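Local coordinates for protein pullulanase (PDB 2YOC) that hydrolyses the alpha-1,6-glucosidic links of pullulan and related alpha-dextrins, as a bacterial glycosyl hydrolase exported by a type 2 secretion system, at residues Val467-Thr472 and Asp548-Thr553; Thr553-Ser558 and Ala651-Asp656. One frame throughout, in Å; residues are numbered along the deposited sequence.

Interaction 1. Residues Val467-Thr472 and Asp548-Thr553; sequences VFDLAT and DPFHYT. With CA (calcium ion), chain K.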
ATOM      1  N   VAL B 467      -6.180 -37.052 -27.221  1.00 59.98           N
ATOM      2  CA  VAL B 467      -6.863 -38.177 -27.880  1.00 58.06           C
ATOM      3  C   VAL B 467      -7.240 -37.845 -29.324  1.00 60.48           C
ATOM      4  O   VAL B 467      -7.929 -38.622 -29.984  1.00 60.15           O
ATOM      5  CB  VAL B 467      -8.026 -38.838 -27.100  1.00 61.64           C
ATOM      6  CG1 VAL B 467      -7.518 -39.606 -25.892  1.00 62.40           C
ATOM      7  CG2 VAL B 467      -9.112 -37.840 -26.710  1.00 60.45           C
ATOM      8  N   PHE B 468      -6.790 -36.682 -29.817  1.00 56.82           N
ATOM      9  CA  PHE B 468      -6.916 -36.320 -31.225  1.00 57.81           C
ATOM     10  C   PHE B 468      -5.700 -36.990 -31.949  1.00 67.50           C
ATOM     11  O   PHE B 468      -4.889 -37.666 -31.305  1.00 68.21           O
ATOM     12  CB  PHE B 468      -6.916 -34.787 -31.408  1.00 58.39           C
ATOM     13  CG  PHE B 468      -5.751 -34.080 -30.768  1.00 59.52           C
ATOM     14  CD1 PHE B 468      -4.533 -33.986 -31.420  1.00 63.66           C
ATOM     15  CD2 PHE B 468      -5.870 -33.507 -29.505  1.00 61.54           C
ATOM     16  CE1 PHE B 468      -3.441 -33.355 -30.809  1.00 64.68           C
ATOM     17  CE2 PHE B 468      -4.782 -32.873 -28.894  1.00 63.59           C
ATOM     18  CZ  PHE B 468      -3.577 -32.793 -29.553  1.00 62.65           C
ATOM     19  N   ASP B 469      -5.530 -36.773 -33.248  1.00 66.33           N
ATOM     20  CA  ASP B 469      -4.392 -37.407 -33.902  1.00 67.08           C
ATOM     21  C   ASP B 469      -2.997 -36.812 -33.594  1.00 69.59           C
ATOM     22  O   ASP B 469      -2.594 -35.803 -34.182  1.00 67.13           O
ATOM     23  CB  ASP B 469      -4.646 -37.681 -35.392  1.00 69.47           C
ATOM     24  CG  ASP B 469      -3.450 -38.277 -36.101  1.00 76.54           C
ATOM     25  OD1 ASP B 469      -2.821 -39.210 -35.530  1.00 75.61           O
ATOM     26  OD2 ASP B 469      -3.139 -37.818 -37.225  1.00 82.76           O
ATOM     27  N   LEU B 470      -2.264 -37.470 -32.662  1.00 68.19           N
ATOM     28  CA  LEU B 470      -0.907 -37.051 -32.301  1.00 68.42           C
ATOM     29  C   LEU B 470       0.059 -37.599 -33.290  1.00 74.58           C
ATOM     30  O   LEU B 470      -0.233 -38.588 -33.959  1.00 75.96           O
ATOM     31  CB  LEU B 470      -0.476 -37.380 -30.860  1.00 68.36           C
ATOM     32  CG  LEU B 470      -1.070 -38.616 -30.211  1.00 73.57           C
ATOM     33  CD1 LEU B 470      -0.020 -39.417 -29.483  1.00 74.81           C
ATOM     34  CD2 LEU B 470      -2.205 -38.245 -29.277  1.00 75.11           C
ATOM     35  N   ALA B 471       1.187 -36.924 -33.423  1.00 71.85           N
ATOM     36  CA  ALA B 471       2.244 -37.252 -34.360  1.00 73.51           C
ATOM     37  C   ALA B 471       3.336 -38.142 -33.758  1.00 79.73           C
ATOM     38  O   ALA B 471       3.906 -38.978 -34.461  1.00 81.12           O
ATOM     39  CB  ALA B 471       2.859 -35.956 -34.880  1.00 74.21           C
ATOM     40  N   THR B 472       3.597 -37.969 -32.453  1.00 76.14           N
ATOM     41  CA  THR B 472       4.686 -38.545 -31.651  1.00 75.89           C
ATOM     42  C   THR B 472       4.642 -40.024 -31.189  1.00 79.55           C
ATOM     43  O   THR B 472       5.391 -40.400 -30.272  1.00 80.35           O
ATOM     44  CB  THR B 472       5.083 -37.552 -30.563  1.00 81.14           C
ATOM     45  OG1 THR B 472       3.900 -37.077 -29.898  1.00 79.30           O
ATOM     46  CG2 THR B 472       5.864 -36.382 -31.130  1.00 76.64           C
ATOM     47  N   ASP B 548       1.265 -32.737 -29.670  1.00 67.68           N
ATOM     48  CA  ASP B 548       1.939 -32.699 -30.976  1.00 68.53           C
ATOM     49  C   ASP B 548       0.884 -32.998 -32.053  1.00 71.48           C
ATOM     50  O   ASP B 548       0.777 -34.132 -32.545  1.00 70.70           O
ATOM     51  CB  ASP B 548       3.063 -33.758 -30.999  1.00 72.46           C
ATOM     52  CG  ASP B 548       3.936 -33.743 -29.746  1.00 89.66           C
ATOM     53  OD1 ASP B 548       4.756 -32.800 -29.608  1.00 92.40           O
ATOM     54  OD2 ASP B 548       3.734 -34.626 -28.857  1.00 90.52           O
ATOM     55  N   PRO B 549       0.046 -31.996 -32.397  1.00 68.10           N
ATOM     56  CA  PRO B 549      -1.041 -32.256 -33.369  1.00 67.38           C
ATOM     57  C   PRO B 549      -0.617 -32.576 -34.786  1.00 68.20           C
ATOM     58  O   PRO B 549       0.138 -31.812 -35.397  1.00 69.15           O
ATOM     59  CB  PRO B 549      -1.875 -30.969 -33.344  1.00 68.58           C
ATOM     60  CG  PRO B 549      -1.415 -30.201 -32.143  1.00 72.66           C
ATOM     61  CD  PRO B 549      -0.002 -30.606 -31.890  1.00 68.70           C
ATOM     62  N   PHE B 550      -1.125 -33.700 -35.315  1.00 62.05           N
ATOM     63  CA  PHE B 550      -0.930 -34.128 -36.716  1.00 60.38           C
ATOM     64  C   PHE B 550      -2.230 -33.725 -37.468  1.00 62.65           C
ATOM     65  O   PHE B 550      -2.186 -32.906 -38.404  1.00 61.53           O
ATOM     66  CB  PHE B 550      -0.686 -35.645 -36.790  1.00 61.56           C
ATOM     67  CG  PHE B 550       0.035 -36.164 -38.008  1.00 63.67           C
ATOM     68  CD1 PHE B 550       0.238 -35.352 -39.128  1.00 66.61           C
ATOM     69  CD2 PHE B 550       0.499 -37.467 -38.052  1.00 65.58           C
ATOM     70  CE1 PHE B 550       0.893 -35.846 -40.267  1.00 67.14           C
ATOM     71  CE2 PHE B 550       1.162 -37.947 -39.187  1.00 68.53           C
ATOM     72  CZ  PHE B 550       1.362 -37.129 -40.280  1.00 65.87           C
ATOM     73  N   HIS B 551      -3.392 -34.250 -36.990  1.00 57.69           N
ATOM     74  CA  HIS B 551      -4.730 -33.932 -37.497  1.00 56.53           C
ATOM     75  C   HIS B 551      -5.624 -33.607 -36.292  1.00 58.76           C
ATOM     76  O   HIS B 551      -5.699 -34.384 -35.334  1.00 58.13           O
ATOM     77  CB  HIS B 551      -5.297 -35.078 -38.348  1.00 58.15           C
ATOM     78  CG  HIS B 551      -4.490 -35.374 -39.587  1.00 63.06           C
ATOM     79  ND1 HIS B 551      -3.369 -36.172 -39.541  1.00 65.76           N
ATOM     80  CD2 HIS B 551      -4.675 -34.976 -40.869  1.00 65.07           C
ATOM     81  CE1 HIS B 551      -2.914 -36.236 -40.783  1.00 65.57           C
ATOM     82  NE2 HIS B 551      -3.664 -35.536 -41.615  1.00 65.63           N
ATOM     83  N   TYR B 552      -6.242 -32.431 -36.308  1.00 53.33           N
ATOM     84  CA  TYR B 552      -7.055 -31.979 -35.194  1.00 51.74           C
ATOM     85  C   TYR B 552      -8.374 -32.688 -34.986  1.00 57.32           C
ATOM     86  O   TYR B 552      -8.909 -32.658 -33.868  1.00 56.60           O
ATOM     87  CB  TYR B 552      -7.351 -30.503 -35.371  1.00 52.46           C
ATOM     88  CG  TYR B 552      -6.133 -29.623 -35.301  1.00 56.75           C
ATOM     89  CD1 TYR B 552      -5.458 -29.428 -34.098  1.00 59.18           C
ATOM     90  CD2 TYR B 552      -5.676 -28.942 -36.424  1.00 58.74           C
ATOM     91  CE1 TYR B 552      -4.357 -28.572 -34.014  1.00 59.79           C
ATOM     92  CE2 TYR B 552      -4.583 -28.075 -36.349  1.00 60.09           C
ATOM     93  CZ  TYR B 552      -3.921 -27.904 -35.139  1.00 69.70           C
ATOM     94  OH  TYR B 552      -2.855 -27.054 -35.036  1.00 76.85           O
ATOM     95  N   THR B 553      -8.955 -33.233 -36.067  1.00 55.27           N
ATOM     96  CA  THR B 553     -10.313 -33.770 -36.015  1.00 54.50           C
ATOM     97  C   THR B 553     -10.455 -35.285 -36.263  1.00 55.50           C
ATOM     98  O   THR B 553     -11.464 -35.774 -36.798  1.00 55.33           O
ATOM     99  CB  THR B 553     -11.252 -32.823 -36.796  1.00 63.32           C
ATOM    100  OG1 THR B 553     -10.676 -31.506 -36.865  1.00 57.11           O
ATOM    101  CG2 THR B 553     -12.600 -32.733 -36.171  1.00 60.77           C
TER
HETATM  102 CA    CA K2075      -1.113 -40.621 -34.898  1.00 58.04          CA

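Interaction 2. Residues Thr553-Ser558 and Ala651-Asp656; sequences TVPEGS and AVWTTD. With CA (calcium ion), chain K.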
ATOM      1  N   THR B 553      -8.955 -33.233 -36.067  1.00 55.27           N
ATOM      2  CA  THR B 553     -10.313 -33.770 -36.015  1.00 54.50           C
ATOM      3  C   THR B 553     -10.455 -35.285 -36.263  1.00 55.50           C
ATOM      4  O   THR B 553     -11.464 -35.774 -36.798  1.00 55.33           O
ATOM      5  CB  THR B 553     -11.252 -32.823 -36.796  1.00 63.32           C
ATOM      6  OG1 THR B 553     -10.676 -31.506 -36.865  1.00 57.11           O
ATOM      7  CG2 THR B 553     -12.600 -32.733 -36.171  1.00 60.77           C
ATOM      8  N   VAL B 554      -9.436 -36.026 -35.871  1.00 50.00           N
ATOM      9  CA  VAL B 554      -9.448 -37.483 -35.966  1.00 49.55           C
ATOM     10  C   VAL B 554      -8.938 -38.001 -34.630  1.00 58.63           C
ATOM     11  O   VAL B 554      -7.963 -37.444 -34.098  1.00 60.30           O
ATOM     12  CB  VAL B 554      -8.585 -38.074 -37.114  1.00 51.45           C
ATOM     13  CG1 VAL B 554      -8.863 -39.560 -37.298  1.00 51.46           C
ATOM     14  CG2 VAL B 554      -8.792 -37.342 -38.424  1.00 51.26           C
ATOM     15  N   PRO B 555      -9.513 -39.088 -34.083  1.00 55.06           N
ATOM     16  CA  PRO B 555      -8.947 -39.660 -32.853  1.00 55.53           C
ATOM     17  C   PRO B 555      -7.556 -40.222 -33.115  1.00 64.65           C
ATOM     18  O   PRO B 555      -7.238 -40.555 -34.263  1.00 66.33           O
ATOM     19  CB  PRO B 555      -9.879 -40.832 -32.542  1.00 57.12           C
ATOM     20  CG  PRO B 555     -11.118 -40.565 -33.313  1.00 61.02           C
ATOM     21  CD  PRO B 555     -10.687 -39.844 -34.539  1.00 56.63           C
ATOM     22  N   GLU B 556      -6.737 -40.362 -32.055  1.00 62.23           N
ATOM     23  CA  GLU B 556      -5.431 -41.004 -32.161  1.00 63.12           C
ATOM     24  C   GLU B 556      -5.640 -42.524 -32.480  1.00 69.96           C
ATOM     25  O   GLU B 556      -6.519 -43.170 -31.904  1.00 69.48           O
ATOM     26  CB  GLU B 556      -4.636 -40.809 -30.860  1.00 64.00           C
ATOM     27  CG  GLU B 556      -3.352 -41.630 -30.750  1.00 72.85           C
ATOM     28  CD  GLU B 556      -2.298 -41.481 -31.835  1.00 79.33           C
ATOM     29  OE1 GLU B 556      -2.378 -40.564 -32.689  1.00 58.79           O
ATOM     30  OE2 GLU B 556      -1.337 -42.274 -31.780  1.00 78.67           O
ATOM     31  N   GLY B 557      -4.850 -43.061 -33.400  1.00 68.39           N
ATOM     32  CA  GLY B 557      -4.970 -44.460 -33.799  1.00 68.86           C
ATOM     33  C   GLY B 557      -4.249 -45.466 -32.932  1.00 71.30           C
ATOM     34  O   GLY B 557      -4.613 -46.640 -32.942  1.00 69.09           O
ATOM     35  N   SER B 558      -3.207 -45.034 -32.197  1.00 69.77           N
ATOM     36  CA  SER B 558      -2.431 -45.951 -31.351  1.00 70.65           C
ATOM     37  C   SER B 558      -3.215 -46.390 -30.123  1.00 74.57           C
ATOM     38  O   SER B 558      -2.917 -47.445 -29.576  1.00 76.21           O
ATOM     39  CB  SER B 558      -1.082 -45.360 -30.964  1.00 74.35           C
ATOM     40  OG  SER B 558      -1.247 -44.195 -30.173  1.00 86.28           O
ATOM     41  N   ALA B 651     -16.785 -28.442 -33.474  1.00 45.08           N
ATOM     42  CA  ALA B 651     -18.159 -28.849 -33.843  1.00 43.40           C
ATOM     43  C   ALA B 651     -18.249 -30.363 -33.907  1.00 46.59           C
ATOM     44  O   ALA B 651     -19.114 -30.936 -33.256  1.00 46.92           O
ATOM     45  CB  ALA B 651     -18.568 -28.231 -35.175  1.00 43.48           C
ATOM     46  N   VAL B 652     -17.318 -31.009 -34.634  1.00 41.88           N
ATOM     47  CA  VAL B 652     -17.256 -32.459 -34.761  1.00 42.14           C
ATOM     48  C   VAL B 652     -17.118 -33.160 -33.384  1.00 47.26           C
ATOM     49  O   VAL B 652     -17.908 -34.063 -33.073  1.00 46.40           O
ATOM     50  CB  VAL B 652     -16.156 -32.866 -35.759  1.00 46.45           C
ATOM     51  CG1 VAL B 652     -15.861 -34.350 -35.702  1.00 46.53           C
ATOM     52  CG2 VAL B 652     -16.528 -32.459 -37.177  1.00 47.17           C
ATOM     53  N   TRP B 653     -16.154 -32.731 -32.551  1.00 45.92           N
ATOM     54  CA  TRP B 653     -15.984 -33.362 -31.240  1.00 47.51           C
ATOM     55  C   TRP B 653     -17.233 -33.146 -30.390  1.00 53.01           C
ATOM     56  O   TRP B 653     -17.640 -34.048 -29.649  1.00 53.20           O
ATOM     57  CB  TRP B 653     -14.732 -32.856 -30.523  1.00 46.81           C
ATOM     58  CG  TRP B 653     -13.446 -33.088 -31.269  1.00 48.97           C
ATOM     59  CD1 TRP B 653     -12.669 -32.146 -31.879  1.00 51.81           C
ATOM     60  CD2 TRP B 653     -12.786 -34.350 -31.479  1.00 49.78           C
ATOM     61  NE1 TRP B 653     -11.536 -32.735 -32.404  1.00 52.27           N
ATOM     62  CE2 TRP B 653     -11.589 -34.087 -32.181  1.00 54.08           C
ATOM     63  CE3 TRP B 653     -13.075 -35.677 -31.113  1.00 51.72           C
ATOM     64  CZ2 TRP B 653     -10.694 -35.104 -32.534  1.00 54.20           C
ATOM     65  CZ3 TRP B 653     -12.166 -36.679 -31.433  1.00 53.23           C
ATOM     66  CH2 TRP B 653     -11.008 -36.392 -32.151  1.00 54.09           C
ATOM     67  N   THR B 654     -17.888 -31.980 -30.569  1.00 49.44           N
ATOM     68  CA  THR B 654     -19.124 -31.647 -29.871  1.00 48.62           C
ATOM     69  C   THR B 654     -20.282 -32.571 -30.243  1.00 52.93           C
ATOM     70  O   THR B 654     -20.691 -33.315 -29.351  1.00 55.26           O
ATOM     71  CB  THR B 654     -19.408 -30.149 -29.883  1.00 50.32           C
ATOM     72  OG1 THR B 654     -18.240 -29.482 -29.434  1.00 50.33           O
ATOM     73  CG2 THR B 654     -20.538 -29.769 -28.972  1.00 42.46           C
ATOM     74  N   THR B 655     -20.775 -32.573 -31.517  1.00 47.44           N
ATOM     75  CA  THR B 655     -21.888 -33.450 -31.924  1.00 48.37           C
ATOM     76  C   THR B 655     -21.595 -34.851 -32.361  1.00 55.06           C
ATOM     77  O   THR B 655     -22.424 -35.739 -32.107  1.00 57.49           O
ATOM     78  CB  THR B 655     -22.930 -32.828 -32.859  1.00 58.71           C
ATOM     79  OG1 THR B 655     -22.315 -32.073 -33.898  1.00 53.37           O
ATOM     80  CG2 THR B 655     -23.992 -32.069 -32.104  1.00 60.04           C
ATOM     81  N   ASP B 656     -20.489 -35.076 -33.054  1.00 50.46           N
ATOM     82  CA  ASP B 656     -20.240 -36.434 -33.506  1.00 50.80           C
ATOM     83  C   ASP B 656     -19.597 -37.297 -32.416  1.00 52.88           C
ATOM     84  O   ASP B 656     -19.887 -38.491 -32.311  1.00 52.02           O
ATOM     85  CB  ASP B 656     -19.496 -36.417 -34.835  1.00 53.65           C
ATOM     86  CG  ASP B 656     -20.236 -35.571 -35.881  1.00 67.07           C
ATOM     87  OD1 ASP B 656     -21.453 -35.817 -36.105  1.00 68.30           O
ATOM     88  OD2 ASP B 656     -19.603 -34.670 -36.474  1.00 68.28           O
TER
HETATM   89 CA    CA K2075      -1.113 -40.621 -34.898  1.00 58.04          CA

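Interaction 1. Residues Val467-Thr472 and Asp548-Thr553
Asp469 holds CG anti to its backbone N (chi1 177°), and His551 sets CG beside its own N and anti to the carbonyl carbon (chi1 -62°). The two side chains lie side by side, pointing the same way. Their flat groups lie 18° apart, nearly coplanar, and ND1 of His551 donates to OD2 of Asp469 over 2.9 Å, approaching almost along the C-O axis. Ser376 also bonds OD2, while His551 NE2 reaches Thr365, so the paired groups are held from both ends. The other carboxylate oxygen, OD1, binds a calcium ion at 2.3 Å. The same ion is 2.4 Å from Leu470 O; Glu475 and Glu556 complete the four protein ligands. One carboxylate thus serves metal and imidazole at once, a division that fixes its rotation and probably keeps it negatively charged.

The backbones pair in antiparallel fashion through a beta bulge. Asp469 O receives Phe550 N at 2.8 Å and, more weakly, His551 N, while Ala471 N bonds Asp548 O at 3.0 Å. Beyond the paired backbones, Thr472 OG1 donates to Asp548 OD2 over 2.7 Å, coming from above the carboxylate plane with the side chains crossing at about a right angle. On the apolar side, Pro549 CA sits at the edge of the Phe468 ring, 3.7 Å from CE1. The whole is a buried calcium site built on a bulged two-stranded antiparallel pairing, within the connection that follows the second strand of the (beta/alpha)8 barrel.

Interaction 2. Residues Thr553-Ser558 and Ala651-Asp656
A buried apolar junction, in which Thr553, Val554 and Pro555 meet Val652 and Trp653, joins the chain leading into a calcium site to the last turns of helix 640-655. The indole of Trp653 does most of the work. Its CG stands anti to the carbonyl carbon and beside the backbone N (chi1 -59°), and the six-membered ring reaches the backbone of the loop. CH2 comes within 3.6 Å of Val554 C and equally close to Pro555 N, both at the ring edge and near its plane; Val554 O and Pro555 CA also lie at that edge. CZ2 is 3.7 Å from Thr553 C, while Pro555 CD touches CH2 more loosely at 4.2 Å. The indole rim thus abuts the Val554-Pro555 peptide, and its NE1 is satisfied by the carbonyl oxygen of Tyr552, just ahead of Thr553.

Helix 640-655 follows the third strand of the (beta/alpha)8 barrel and precedes the fourth, 661-664, whose Phe662 packs on Trp653. The residue preceding that tryptophan, Val652, directs its side chain at the methyl of Thr553, with CG2 of Thr553 3.6 Å from Val652 CB; the two side chains cross obliquely. The Thr553 hydroxyl turns instead to Ser649, one helical turn earlier.

Further along the loop, and clear of the helix, Glu556 bends at chi2 (57°) and binds calcium through OE1 at 2.5 Å. Its second oxygen, OE2, takes a hydrogen bond from Ser558 OG on the anti lone pair.

From the N terminus, the chain leaves the second barrel strand, 461-464, and enters 467-472. An excursion of helices and loops, without strands and containing most of the Pullulanase Ins region, then separates this segment from 548-553, where interaction 1 closes the loop. Thr553 belongs to both contacts, so interaction 2 opens where the first ends: the chain runs through helix 567-582 and the third barrel strand, 586-591, before helix 640-655 closes this second loop. The two loops follow in series, neither nested nor crossed. They also meet directly: Glu556 N lies 3.0 Å from Val467 O, a probable hydrogen bond, and Glu556 adds a ligand to the calcium site of interaction 1, as Glu475 does from within the excursion. Together they tie the base of the Ins excursion to the barrel's helical layer.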